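Local coordinates for aspartokinase (PDB 3L76), which probably phosphorylates the beta-carboxyl group of aspartate with ATP, starting lysine and threonine synthesis, and binds both of these amino acids in its ACT domains, at residues I220-G225 with V243-Q248; D262-D267 with F416-S421; Q270-L275 with I350-I355; S305-N310 with A448-P453; A356-A361 with R407-L412. One frame throughout, in Å; residues are numbered along the deposited sequence. Where two conformers were deposited one is given.

Contact 1. Residues I220-G225 with V243-Q248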
# COMPACT_ATOMS: atom_id res chain seq x y z
N ILE A 220 -4.27 -27.98 3.07
CA ILE A 220 -3.01 -27.79 3.79
C ILE A 220 -3.20 -28.25 5.23
O ILE A 220 -2.38 -28.99 5.75
CB ILE A 220 -2.51 -26.35 3.71
CG1 ILE A 220 -1.93 -26.08 2.32
CG2 ILE A 220 -1.42 -26.09 4.74
CD1 ILE A 220 -1.87 -24.61 1.98
N ALA A 221 -4.32 -27.85 5.84
CA ALA A 221 -4.65 -28.28 7.20
C ALA A 221 -4.68 -29.80 7.33
O ALA A 221 -4.09 -30.36 8.26
CB ALA A 221 -5.98 -27.69 7.65
N ARG A 222 -5.35 -30.48 6.40
CA ARG A 222 -5.38 -31.93 6.44
C ARG A 222 -3.96 -32.49 6.42
O ARG A 222 -3.63 -33.39 7.19
CB ARG A 222 -6.17 -32.54 5.27
CG ARG A 222 -6.26 -34.08 5.32
CD ARG A 222 -6.60 -34.73 3.97
NE ARG A 222 -5.52 -34.56 3.00
CZ ARG A 222 -5.71 -34.35 1.70
NH1 ARG A 222 -6.94 -34.26 1.21
NH2 ARG A 222 -4.67 -34.20 0.90
N ASN A 223 -3.13 -31.95 5.53
CA ASN A 223 -1.79 -32.50 5.36
C ASN A 223 -0.83 -32.26 6.53
O ASN A 223 0.13 -33.01 6.68
CB ASN A 223 -1.16 -32.01 4.06
CG ASN A 223 -1.77 -32.66 2.81
OD1 ASN A 223 -2.53 -33.63 2.88
ND2 ASN A 223 -1.42 -32.12 1.67
N TYR A 224 -1.09 -31.23 7.33
CA TYR A 224 -0.24 -30.95 8.49
C TYR A 224 -0.98 -31.14 9.81
O TYR A 224 -0.51 -30.74 10.86
CB TYR A 224 0.40 -29.56 8.38
CG TYR A 224 1.34 -29.45 7.20
CD1 TYR A 224 2.70 -29.71 7.34
CD2 TYR A 224 0.86 -29.13 5.95
CE1 TYR A 224 3.55 -29.62 6.25
CE2 TYR A 224 1.69 -29.06 4.86
CZ TYR A 224 3.03 -29.30 5.01
OH TYR A 224 3.85 -29.21 3.91
N GLY A 225 -2.14 -31.77 9.73
CA GLY A 225 -2.89 -32.12 10.92
C GLY A 225 -3.29 -30.92 11.74
O GLY A 225 -3.26 -30.95 12.96
N VAL A 243 -12.12 -31.26 10.58
CA VAL A 243 -11.34 -32.26 11.29
C VAL A 243 -10.35 -33.00 10.38
O VAL A 243 -10.67 -33.34 9.24
CB VAL A 243 -12.30 -33.27 11.97
CG1 VAL A 243 -11.56 -34.43 12.58
CG2 VAL A 243 -13.15 -32.55 12.99
N ALA A 244 -9.15 -33.25 10.89
CA ALA A 244 -8.08 -33.83 10.09
C ALA A 244 -7.56 -35.12 10.73
O ALA A 244 -7.85 -35.40 11.88
CB ALA A 244 -6.95 -32.80 9.94
N PRO A 245 -6.78 -35.91 9.98
CA PRO A 245 -6.12 -37.03 10.65
C PRO A 245 -5.03 -36.48 11.56
O PRO A 245 -4.40 -35.48 11.20
CB PRO A 245 -5.46 -37.79 9.50
CG PRO A 245 -5.91 -37.12 8.23
CD PRO A 245 -6.31 -35.74 8.60
N PRO A 246 -4.81 -37.09 12.72
CA PRO A 246 -3.73 -36.64 13.60
C PRO A 246 -2.38 -36.87 12.93
O PRO A 246 -2.00 -38.02 12.74
CB PRO A 246 -3.87 -37.54 14.82
CG PRO A 246 -5.28 -38.03 14.78
CD PRO A 246 -5.60 -38.17 13.33
N VAL A 247 -1.68 -35.80 12.58
CA VAL A 247 -0.40 -35.92 11.91
C VAL A 247 0.70 -35.33 12.79
O VAL A 247 0.67 -34.14 13.11
CB VAL A 247 -0.42 -35.23 10.52
CG1 VAL A 247 0.98 -35.15 9.94
CG2 VAL A 247 -1.33 -35.97 9.59
N GLN A 248 1.64 -36.17 13.20
CA GLN A 248 2.64 -35.79 14.19
C GLN A 248 4.02 -35.80 13.59
O GLN A 248 4.30 -36.58 12.69
CB GLN A 248 2.61 -36.73 15.40
CG GLN A 248 1.31 -36.76 16.18
CD GLN A 248 1.42 -37.61 17.43
OE1 GLN A 248 2.29 -38.48 17.52
NE2 GLN A 248 0.55 -37.36 18.40
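The backbones of Arg222 and Gly225, at the close of helix 215-224, draw up to the irregular chain 243-248, with CA atoms 4.9 Å apart between Arg222 and Ala244 and 4.6 Å apart between Gly225 and Val247. Gly225 ends the helix in a Schellman motif with positive phi, and a CB here would collide with Val247 N. No hydrogen bond spans the seam; small apolar groups fill it. Ala244 CB rests on Arg222 CA at 3.9 Å. Arg222 CG, anti to the backbone N (chi1 -178°), meets Pro245 CD at 3.7 Å as the two side chains cross obliquely. Val247 CB lies 3.9 Å from Gly225 N. Farther out, the bend at chi3 (67°) brings Arg222 NE to Asn223 OD1 at 3.1 Å, and NH2 joins it on that oxygen, a side-on grip from one face of the amide. Salt bridges from NH1 to Asp200 and from NH2 to Asp262 hold the guanidinium from outside. An alanine in place of Arg222 would probably cost Asp200 and Asp262 their salt bridges to this arginine, Asn223 OD1 its two donors, and Pro245 CD its methylene neighbour. Arg222 and Ala244 also both touch Cys199 of helix 199-204, while Ile220 and Ala221 pack on helix 154-166, so this surface contact fastens the chain leaving strand 240-243 to a helix of the amino acid kinase region.

Contact 2. Residues D262-D267 with F416-S421; sequences DGVEYD and FGVTLS
Val264 and Val418 carry the tight half of this contact, their CG2 methyls meeting at 3.5 Å as two buried side chains. With chi1 at -47°, Val418 CG1 stands beside its own backbone N and reaches Asp262 O at 3.8 Å. Val264 also packs on Leu412, so the pair continues the apolar layer beneath helix 405-415. Next to it the backbones are joined by one well-made bond, Ser421 N to Val264 O at 2.8 Å, with the N-H...O angle at 171°. Leu420 then brings its CD2 branch to the strand, 4.1 Å from Tyr266 CB.

The other side is polar and bridged by water. One water donates to Glu265 OE2 at 2.9 Å and hydrogen-bonds Ser421 OG at 2.7 Å, linking two side chains that touch directly only through carbon. A second accepts from Tyr266 N at 2.9 Å and donates to Ser421 O, taking over where the direct backbone pairing stops. Glu265 OE1 is committed elsewhere, in a salt bridge to Lys395.

Strand 263-267 pairs along its other edge with strand 348-361, and Asp262 and Gly263 together oppose Ala361 in a classic beta bulge. Gly417, in a Schellman motif, ends helix 405-415 and turns the chain back past the strand. Strand 263-267, distant in sequence from helix 405-415, thus takes the edge place beside strand 348-361 that the fourth strand holds in the beta-alpha-beta-beta-alpha-beta ACT fold.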
# COMPACT_ATOMS: atom_id res chain seq x y z
N ASP A 262 -2.27 -32.31 -5.61
CA ASP A 262 -1.66 -32.68 -4.34
C ASP A 262 -1.09 -34.09 -4.30
O ASP A 262 -0.11 -34.33 -3.62
CB ASP A 262 -2.69 -32.56 -3.24
CG ASP A 262 -2.06 -32.65 -1.87
OD1 ASP A 262 -1.05 -31.96 -1.61
OD2 ASP A 262 -2.58 -33.41 -1.04
N GLY A 263 -1.72 -35.03 -5.01
CA GLY A 263 -1.30 -36.41 -4.92
C GLY A 263 -1.71 -37.33 -6.04
O GLY A 263 -2.62 -37.03 -6.80
N VAL A 264 -1.01 -38.45 -6.15
CA VAL A 264 -1.33 -39.50 -7.11
C VAL A 264 -1.80 -40.72 -6.32
O VAL A 264 -1.24 -41.03 -5.27
CB VAL A 264 -0.10 -39.95 -7.97
CG1 VAL A 264 -0.46 -41.18 -8.76
CG2 VAL A 264 0.33 -38.89 -8.93
N GLU A 265 -2.81 -41.42 -6.85
CA GLU A 265 -3.34 -42.61 -6.17
C GLU A 265 -3.41 -43.84 -7.06
O GLU A 265 -3.63 -43.72 -8.26
CB GLU A 265 -4.70 -42.29 -5.57
CG GLU A 265 -4.61 -41.28 -4.46
CD GLU A 265 -5.95 -40.72 -4.05
OE1 GLU A 265 -6.96 -41.12 -4.64
OE2 GLU A 265 -5.99 -39.87 -3.15
N TYR A 266 -3.22 -45.02 -6.47
CA TYR A 266 -3.22 -46.27 -7.22
C TYR A 266 -3.82 -47.38 -6.39
O TYR A 266 -3.42 -47.58 -5.26
CB TYR A 266 -1.80 -46.66 -7.65
CG TYR A 266 -1.62 -48.11 -8.08
CD1 TYR A 266 -2.38 -48.67 -9.11
CD2 TYR A 266 -0.67 -48.90 -7.48
CE1 TYR A 266 -2.19 -50.00 -9.51
CE2 TYR A 266 -0.48 -50.21 -7.87
CZ TYR A 266 -1.23 -50.75 -8.87
OH TYR A 266 -1.03 -52.06 -9.24
N ASP A 267 -4.79 -48.11 -6.96
CA ASP A 267 -5.48 -49.20 -6.27
C ASP A 267 -5.65 -50.40 -7.19
O ASP A 267 -6.42 -50.37 -8.16
CB ASP A 267 -6.85 -48.73 -5.77
CG ASP A 267 -7.61 -49.80 -5.03
OD1 ASP A 267 -7.12 -50.95 -4.93
OD2 ASP A 267 -8.72 -49.49 -4.56
N PHE A 416 3.38 -34.37 -12.37
CA PHE A 416 2.77 -33.47 -11.41
C PHE A 416 3.65 -33.21 -10.18
O PHE A 416 3.23 -32.55 -9.23
CB PHE A 416 1.41 -34.01 -10.96
CG PHE A 416 0.37 -33.98 -12.03
CD1 PHE A 416 0.05 -35.13 -12.75
CD2 PHE A 416 -0.31 -32.80 -12.30
CE1 PHE A 416 -0.92 -35.09 -13.74
CE2 PHE A 416 -1.28 -32.76 -13.29
CZ PHE A 416 -1.59 -33.90 -14.01
N GLY A 417 4.87 -33.74 -10.19
CA GLY A 417 5.80 -33.56 -9.09
C GLY A 417 5.30 -33.94 -7.71
O GLY A 417 5.63 -33.28 -6.73
N VAL A 418 4.53 -35.02 -7.61
CA VAL A 418 4.04 -35.50 -6.32
C VAL A 418 4.39 -36.99 -6.08
O VAL A 418 4.84 -37.67 -6.98
CB VAL A 418 2.54 -35.29 -6.21
CG1 VAL A 418 2.21 -33.88 -6.65
CG2 VAL A 418 1.82 -36.29 -7.08
N THR A 419 4.20 -37.50 -4.88
CA THR A 419 4.56 -38.90 -4.67
C THR A 419 3.31 -39.77 -4.53
O THR A 419 2.25 -39.28 -4.12
CB THR A 419 5.48 -39.04 -3.45
OG1 THR A 419 6.83 -39.12 -3.89
CG2 THR A 419 5.15 -40.31 -2.66
N LEU A 420 3.42 -41.05 -4.90
CA LEU A 420 2.28 -41.95 -4.73
C LEU A 420 1.80 -41.86 -3.29
O LEU A 420 2.58 -42.08 -2.37
CB LEU A 420 2.66 -43.39 -5.03
CG LEU A 420 1.60 -44.23 -5.75
CD1 LEU A 420 2.00 -45.70 -5.71
CD2 LEU A 420 0.20 -44.05 -5.17
N SER A 421 0.53 -41.54 -3.10
CA SER A 421 -0.06 -41.57 -1.77
C SER A 421 -0.15 -43.00 -1.29
O SER A 421 -0.13 -43.93 -2.09
CB SER A 421 -1.44 -40.90 -1.76
OG SER A 421 -1.33 -39.53 -2.09
O HOH W 1 -3.67 -38.23 -2.53
O HOH W 2 -2.60 -44.68 -3.67

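Contact 3. Residues Q270-L275 with I350-I355; sequences QAKVAL and IVEKGI
Lys272 and Glu352 belong to an antiparallel ladder in which strands 271-275 and 350-352 run at 164° to each other within the first ACT domain. Four backbone hydrogen bonds build it. Lys272 N reaches Glu352 O, and Glu352 N returns to Lys272 O, each at 2.9 Å. Ala274 and Ile350 repeat the exchange, with Ala274 N to Ile350 O at 3.0 Å. Between these hydrogen-bonded pairs, Val273 and Val351 form a non-hydrogen-bonded pair, and both side chains lie against Leu323 of helix 323-333.

The opposite face bears the polar pair. A bend at chi3 (71°) lays Lys272 CE 3.6 Å from Glu352 CB, and NZ makes a salt bridge with Glu352 OE1 whose hydrogen bond, at 3.3 Å, is weak. Lys272 NZ has a firmer partner in Gln480 OE1, from the third ACT domain. Glu387 comes close to Glu352 OE2, a crowding of like charge that the lysine would probably relieve. Beside them Ile350 CG1 packs on Ala274 CB at 3.8 Å. Beyond Glu352, Ile355 sets CD1 3.6 Å from Lys272 N. A methionine at Lys272 would probably leave Gln480 OE1 without its donor and the Glu352-Glu387 pair without a balancing charge.

Strand 271-279 also pairs with strand 311-318 along its other edge. A first strand held between the third and the fourth is the core order of the ACT sheet.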
# COMPACT_ATOMS: atom_id res chain seq x y z
N GLN A 270 -9.15 -54.13 -7.58
CA GLN A 270 -10.32 -53.64 -8.32
C GLN A 270 -10.74 -54.68 -9.36
O GLN A 270 -9.90 -55.35 -9.95
CB GLN A 270 -9.99 -52.31 -9.03
CG GLN A 270 -9.74 -51.13 -8.10
CD GLN A 270 -10.99 -50.31 -7.80
OE1 GLN A 270 -11.88 -50.17 -8.64
NE2 GLN A 270 -11.05 -49.73 -6.60
N ALA A 271 -12.04 -54.80 -9.57
CA ALA A 271 -12.61 -55.64 -10.62
C ALA A 271 -13.94 -55.05 -11.08
O ALA A 271 -14.74 -54.59 -10.26
CB ALA A 271 -12.79 -57.08 -10.14
N LYS A 272 -14.17 -55.07 -12.38
CA LYS A 272 -15.36 -54.45 -12.96
C LYS A 272 -16.51 -55.44 -13.20
O LYS A 272 -16.33 -56.54 -13.75
CB LYS A 272 -15.00 -53.73 -14.27
CG LYS A 272 -16.17 -52.99 -14.92
CD LYS A 272 -15.89 -52.65 -16.37
CE LYS A 272 -15.89 -53.88 -17.24
NZ LYS A 272 -15.75 -53.57 -18.70
N VAL A 273 -17.70 -55.04 -12.76
CA VAL A 273 -18.93 -55.61 -13.25
C VAL A 273 -19.69 -54.53 -14.03
O VAL A 273 -19.87 -53.43 -13.55
CB VAL A 273 -19.82 -56.14 -12.12
CG1 VAL A 273 -21.05 -56.76 -12.70
CG2 VAL A 273 -19.07 -57.15 -11.25
N ALA A 274 -20.14 -54.86 -15.23
CA ALA A 274 -20.99 -53.94 -15.98
C ALA A 274 -22.27 -54.63 -16.43
O ALA A 274 -22.26 -55.78 -16.88
CB ALA A 274 -20.22 -53.36 -17.19
N LEU A 275 -23.39 -53.93 -16.27
CA LEU A 275 -24.66 -54.30 -16.88
C LEU A 275 -24.86 -53.48 -18.14
O LEU A 275 -24.99 -52.26 -18.07
CB LEU A 275 -25.81 -54.02 -15.92
CG LEU A 275 -26.57 -55.26 -15.47
CD1 LEU A 275 -27.79 -54.85 -14.67
CD2 LEU A 275 -26.97 -56.13 -16.67
N ILE A 350 -21.09 -58.28 -18.03
CA ILE A 350 -19.69 -58.55 -18.34
C ILE A 350 -18.85 -58.25 -17.12
O ILE A 350 -19.32 -57.59 -16.18
CB ILE A 350 -19.17 -57.78 -19.56
CG1 ILE A 350 -18.99 -56.29 -19.20
CG2 ILE A 350 -20.08 -58.01 -20.76
CD1 ILE A 350 -18.87 -55.37 -20.39
N VAL A 351 -17.61 -58.71 -17.14
CA VAL A 351 -16.80 -58.72 -15.96
C VAL A 351 -15.36 -58.54 -16.43
O VAL A 351 -15.01 -59.03 -17.50
CB VAL A 351 -17.04 -60.07 -15.21
CG1 VAL A 351 -16.05 -61.13 -15.65
CG2 VAL A 351 -17.01 -59.86 -13.75
N GLU A 352 -14.55 -57.80 -15.68
CA GLU A 352 -13.18 -57.54 -16.11
C GLU A 352 -12.24 -57.54 -14.90
O GLU A 352 -12.35 -56.69 -14.02
CB GLU A 352 -13.11 -56.21 -16.86
CG GLU A 352 -11.78 -55.95 -17.58
CD GLU A 352 -11.68 -54.54 -18.09
OE1 GLU A 352 -12.61 -53.73 -17.85
OE2 GLU A 352 -10.65 -54.23 -18.71
N LYS A 353 -11.31 -58.49 -14.87
CA LYS A 353 -10.55 -58.73 -13.65
C LYS A 353 -9.21 -57.98 -13.58
O LYS A 353 -8.72 -57.70 -12.48
CB LYS A 353 -10.33 -60.23 -13.46
CG LYS A 353 -10.39 -60.68 -11.98
CD LYS A 353 -9.02 -61.00 -11.38
CE LYS A 353 -9.17 -61.59 -9.99
NZ LYS A 353 -7.85 -61.96 -9.39
N GLY A 354 -8.63 -57.65 -14.73
CA GLY A 354 -7.23 -57.20 -14.71
C GLY A 354 -7.05 -55.71 -14.83
O GLY A 354 -6.32 -55.24 -15.69
N ILE A 355 -7.73 -54.97 -13.98
CA ILE A 355 -7.72 -53.53 -14.04
C ILE A 355 -7.07 -52.92 -12.80
O ILE A 355 -6.89 -53.59 -11.77
CB ILE A 355 -9.15 -52.98 -14.13
CG1 ILE A 355 -9.98 -53.50 -12.96
CG2 ILE A 355 -9.76 -53.35 -15.45
CD1 ILE A 355 -11.36 -52.88 -12.84

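Contact 4. Residues S305-N310 with A448-P453; sequences SIHDGN and AIRHVP. With SO4 (sulfate ion), chain G.
Arg450, Ile306 and Ala448 account for most of the surface buried here. Arg450 does the polar work: its chain bends at chi2 (-81°), and the guanidinium grips a single acceptor end-on, His307 O, with NH1 at 2.6 Å and NH2 at 2.9 Å. The oxygen lies within 4° of the guanidinium plane. NH1 also forms a salt bridge with Asp492. NH2 stands 3.6 Å above one face of the His307 ring, toward its rim, with the two planes 86° apart. The ring is held in turn by ND1, which bonds Gly309 O at 2.8 Å.

Ile306 supplies the apolar floor. Its CG2 lies over one face of the guanidinium, 3.6 Å from Arg450 NH1, and its CD1 meets Ala448 CB at 3.6 Å. The loop runs on to Asn310, whose N bonds a sulfate oxygen, O3, at 3.2 Å; the ion probably comes from the crystallisation liquor. Val452, farther along the strand, lines a threonine pocket.

Two N-H groups on one carbonyl would probably polarise that peptide; the two bonds tie the loop of the first ACT domain to the strand of the third, while Asp492 is likely to balance the arginine's charge.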
# COMPACT_ATOMS: atom_id res chain seq x y z
N SER A 305 -22.18 -43.26 -18.14
CA SER A 305 -22.06 -42.16 -19.09
C SER A 305 -23.40 -41.90 -19.78
O SER A 305 -24.46 -42.27 -19.26
CB SER A 305 -20.94 -42.43 -20.11
OG SER A 305 -20.82 -41.38 -21.06
N ILE A 306 -23.36 -41.24 -20.93
CA ILE A 306 -24.56 -40.85 -21.64
C ILE A 306 -25.32 -42.05 -22.23
O ILE A 306 -24.72 -43.07 -22.59
CB ILE A 306 -24.23 -39.81 -22.74
CG1 ILE A 306 -25.52 -39.20 -23.29
CG2 ILE A 306 -23.40 -40.43 -23.85
CD1 ILE A 306 -25.30 -38.15 -24.31
N HIS A 307 -26.65 -41.93 -22.31
CA HIS A 307 -27.50 -42.98 -22.87
C HIS A 307 -27.10 -43.33 -24.30
O HIS A 307 -26.49 -42.53 -25.02
CB HIS A 307 -28.96 -42.54 -22.86
CG HIS A 307 -29.25 -41.45 -23.84
ND1 HIS A 307 -29.74 -41.69 -25.10
CD2 HIS A 307 -29.06 -40.11 -23.75
CE1 HIS A 307 -29.87 -40.54 -25.74
NE2 HIS A 307 -29.45 -39.57 -24.95
N ASP A 308 -27.42 -44.55 -24.70
CA ASP A 308 -27.28 -44.98 -26.07
C ASP A 308 -28.67 -45.44 -26.53
O ASP A 308 -29.16 -46.48 -26.08
CB ASP A 308 -26.24 -46.10 -26.19
CG ASP A 308 -26.12 -46.65 -27.61
OD1 ASP A 308 -26.95 -46.29 -28.48
OD2 ASP A 308 -25.19 -47.44 -27.86
N GLY A 309 -29.30 -44.64 -27.40
CA GLY A 309 -30.69 -44.83 -27.76
C GLY A 309 -31.57 -44.77 -26.53
O GLY A 309 -31.46 -43.86 -25.71
N ASN A 310 -32.44 -45.76 -26.37
CA ASN A 310 -33.36 -45.76 -25.23
C ASN A 310 -32.84 -46.57 -24.05
O ASN A 310 -33.60 -47.03 -23.20
CB ASN A 310 -34.73 -46.24 -25.67
CG ASN A 310 -35.24 -45.47 -26.87
OD1 ASN A 310 -35.50 -44.27 -26.77
ND2 ASN A 310 -35.36 -46.15 -28.03
N ALA A 448 -21.56 -34.35 -24.94
CA ALA A 448 -21.04 -35.68 -25.17
C ALA A 448 -20.44 -35.76 -26.54
O ALA A 448 -20.96 -35.21 -27.51
CB ALA A 448 -22.12 -36.73 -25.01
N ILE A 449 -19.32 -36.44 -26.62
CA ILE A 449 -18.74 -36.71 -27.90
C ILE A 449 -18.83 -38.22 -28.20
O ILE A 449 -18.16 -39.05 -27.60
CB ILE A 449 -17.35 -36.01 -28.05
CG1 ILE A 449 -16.34 -36.91 -28.72
CG2 ILE A 449 -16.85 -35.44 -26.72
CD1 ILE A 449 -16.59 -37.04 -30.21
N ARG A 450 -19.74 -38.56 -29.12
CA ARG A 450 -20.02 -39.94 -29.49
C ARG A 450 -18.87 -40.57 -30.28
O ARG A 450 -18.32 -39.94 -31.18
CB ARG A 450 -21.30 -40.04 -30.33
CG ARG A 450 -22.60 -39.54 -29.70
CD ARG A 450 -23.22 -40.57 -28.79
NE ARG A 450 -24.55 -40.17 -28.35
CZ ARG A 450 -25.23 -40.83 -27.41
NH1 ARG A 450 -24.71 -41.90 -26.84
NH2 ARG A 450 -26.44 -40.41 -27.05
N HIS A 451 -18.51 -41.80 -29.94
CA HIS A 451 -17.61 -42.61 -30.77
C HIS A 451 -16.16 -42.14 -30.84
O HIS A 451 -15.61 -42.03 -31.93
CB HIS A 451 -18.18 -42.77 -32.18
CG HIS A 451 -19.39 -43.64 -32.24
ND1 HIS A 451 -19.61 -44.65 -31.33
CD2 HIS A 451 -20.44 -43.65 -33.08
CE1 HIS A 451 -20.75 -45.25 -31.62
NE2 HIS A 451 -21.27 -44.67 -32.68
N VAL A 452 -15.55 -41.92 -29.69
CA VAL A 452 -14.13 -41.58 -29.66
C VAL A 452 -13.37 -42.87 -29.83
O VAL A 452 -13.63 -43.84 -29.10
CB VAL A 452 -13.74 -40.88 -28.32
CG1 VAL A 452 -12.24 -40.62 -28.26
CG2 VAL A 452 -14.49 -39.58 -28.14
N PRO A 453 -12.45 -42.91 -30.80
CA PRO A 453 -11.60 -44.09 -30.99
C PRO A 453 -10.93 -44.50 -29.68
O PRO A 453 -10.29 -43.67 -29.03
CB PRO A 453 -10.53 -43.60 -31.99
CG PRO A 453 -11.20 -42.49 -32.74
CD PRO A 453 -12.11 -41.82 -31.73
S SO4 G . -31.68 -49.62 -27.61
O1 SO4 G . -30.50 -48.84 -27.86
O2 SO4 G . -31.83 -50.23 -26.31
O3 SO4 G . -32.77 -48.67 -27.74
O4 SO4 G . -31.64 -50.73 -28.51

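Contact 5. Residues A356-A361 with R407-L412; sequences AKIAIA and RAIAAL
Ile358 and Leu412 bring helix 405-415 down onto strand 348-361 within the second ACT domain, in the helix-on-sheet layering of that fold. The segment axes run within 6° of parallel and approach to 9.7 Å, the usual spacing of a helix packed on a sheet.

Between strand and helix the contact is entirely apolar. Ile358 is its centre: CG1 sits between the backbone N and the carbonyl carbon (chi1 60°), and the chain then extends to carry CD1 4.0 Å from Ala408 CB and equally 4.0 Å from Leu412 CD1. Ile358 and Leu412 cross at about a right angle, while Ile358 CG2 lies farther off, 4.4 Å from Ile409 CG1. Leu379 of helix 371-381 closes in on Ile358 and Ala408 as well.

The hydrogen bonds lie within the helix and within the sheet, none across the contact. Leu412 N bonds Ala408 O at 3.0 Å inside the helix, and the strand is paired on its two edges, with strand 263-267 and with strand 395-401. Charge appears on the other face, where Lys357 NZ bridges Asp300 and Glu565, both residues of a lysine pocket. Toward the far end of the strand, Leu412 turns its second methyl to the next inward side chain, CD2 resting 4.3 Å from Ile360 CG2.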
# COMPACT_ATOMS: atom_id res chain seq x y z
N ALA A 356 -6.71 -51.65 -12.90
CA ALA A 356 -6.29 -50.87 -11.75
C ALA A 356 -6.99 -49.54 -11.83
O ALA A 356 -7.38 -49.09 -12.92
CB ALA A 356 -4.77 -50.69 -11.73
N LYS A 357 -7.18 -48.91 -10.68
CA LYS A 357 -7.66 -47.54 -10.64
C LYS A 357 -6.52 -46.58 -10.30
O LYS A 357 -5.80 -46.78 -9.31
CB LYS A 357 -8.78 -47.40 -9.63
CG LYS A 357 -9.34 -46.00 -9.58
CD LYS A 357 -10.40 -45.83 -8.49
CE LYS A 357 -9.85 -46.21 -7.11
NZ LYS A 357 -10.78 -45.75 -6.06
N ILE A 358 -6.32 -45.57 -11.14
CA ILE A 358 -5.36 -44.52 -10.81
C ILE A 358 -6.09 -43.19 -10.75
O ILE A 358 -7.12 -43.01 -11.39
CB ILE A 358 -4.20 -44.42 -11.81
CG1 ILE A 358 -4.73 -44.13 -13.21
CG2 ILE A 358 -3.40 -45.70 -11.81
CD1 ILE A 358 -3.66 -44.18 -14.26
N ALA A 359 -5.56 -42.27 -9.97
CA ALA A 359 -6.17 -40.95 -9.85
C ALA A 359 -5.15 -39.86 -9.59
O ALA A 359 -4.05 -40.10 -9.06
CB ALA A 359 -7.19 -40.95 -8.75
N ILE A 360 -5.52 -38.65 -9.97
CA ILE A 360 -4.84 -37.47 -9.47
C ILE A 360 -5.84 -36.76 -8.58
O ILE A 360 -7.04 -36.74 -8.85
CB ILE A 360 -4.36 -36.55 -10.60
CG1 ILE A 360 -5.56 -36.04 -11.43
CG2 ILE A 360 -3.34 -37.29 -11.46
CD1 ILE A 360 -5.16 -35.09 -12.54
N ALA A 361 -5.34 -36.22 -7.48
CA ALA A 361 -6.22 -35.60 -6.50
C ALA A 361 -5.64 -34.25 -6.12
O ALA A 361 -4.42 -34.09 -6.05
CB ALA A 361 -6.34 -36.50 -5.30
N ARG A 407 4.01 -47.96 -15.24
CA ARG A 407 4.48 -46.87 -16.08
C ARG A 407 3.54 -45.68 -15.98
O ARG A 407 3.97 -44.53 -16.13
CB ARG A 407 4.76 -47.31 -17.53
CG ARG A 407 3.57 -47.78 -18.36
CD ARG A 407 4.00 -48.71 -19.53
NE ARG A 407 5.38 -48.50 -19.97
CZ ARG A 407 5.73 -47.85 -21.08
NH1 ARG A 407 4.82 -47.35 -21.89
NH2 ARG A 407 7.02 -47.70 -21.37
N ALA A 408 2.28 -45.96 -15.68
CA ALA A 408 1.28 -44.91 -15.55
C ALA A 408 1.49 -44.06 -14.29
O ALA A 408 1.43 -42.83 -14.33
CB ALA A 408 -0.13 -45.51 -15.57
N ILE A 409 1.74 -44.74 -13.17
CA ILE A 409 1.98 -44.09 -11.87
C ILE A 409 3.26 -43.29 -11.88
O ILE A 409 3.33 -42.19 -11.32
CB ILE A 409 2.16 -45.12 -10.76
CG1 ILE A 409 0.82 -45.79 -10.43
CG2 ILE A 409 2.77 -44.46 -9.49
CD1 ILE A 409 0.99 -47.07 -9.64
N ALA A 410 4.29 -43.87 -12.47
CA ALA A 410 5.58 -43.19 -12.51
C ALA A 410 5.43 -41.93 -13.32
O ALA A 410 5.95 -40.88 -12.94
CB ALA A 410 6.64 -44.08 -13.14
N ALA A 411 4.71 -42.04 -14.44
CA ALA A 411 4.53 -40.90 -15.34
C ALA A 411 3.74 -39.78 -14.69
O ALA A 411 4.06 -38.62 -14.89
CB ALA A 411 3.86 -41.32 -16.62
N LEU A 412 2.71 -40.13 -13.93
CA LEU A 412 1.89 -39.12 -13.27
C LEU A 412 2.65 -38.49 -12.11
O LEU A 412 2.58 -37.29 -11.88
CB LEU A 412 0.58 -39.74 -12.79
CG LEU A 412 -0.40 -40.13 -13.89
CD1 LEU A 412 -1.57 -40.88 -13.30
CD2 LEU A 412 -0.88 -38.89 -14.63

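Overall arrangement
Following the chain from the N terminus, contact 1 closes first, a short loop that ties the last helix of the kinase region to the segment leading out of it. Contact 2 opens next and encloses contacts 3 and 5, which lie in series, both using strand 348-361, one in the first and one in the second ACT domain. Contact 4 opens in the first ACT domain and closes in the third; its segments alternate with those of contacts 2 and 3, while contact 5 falls within its span. Contacts 2 and 5 meet on neighbouring strands of one sheet, their centres about 7 Å apart; contacts 1 and 2 touch through a salt bridge that ties the kinase region to that sheet.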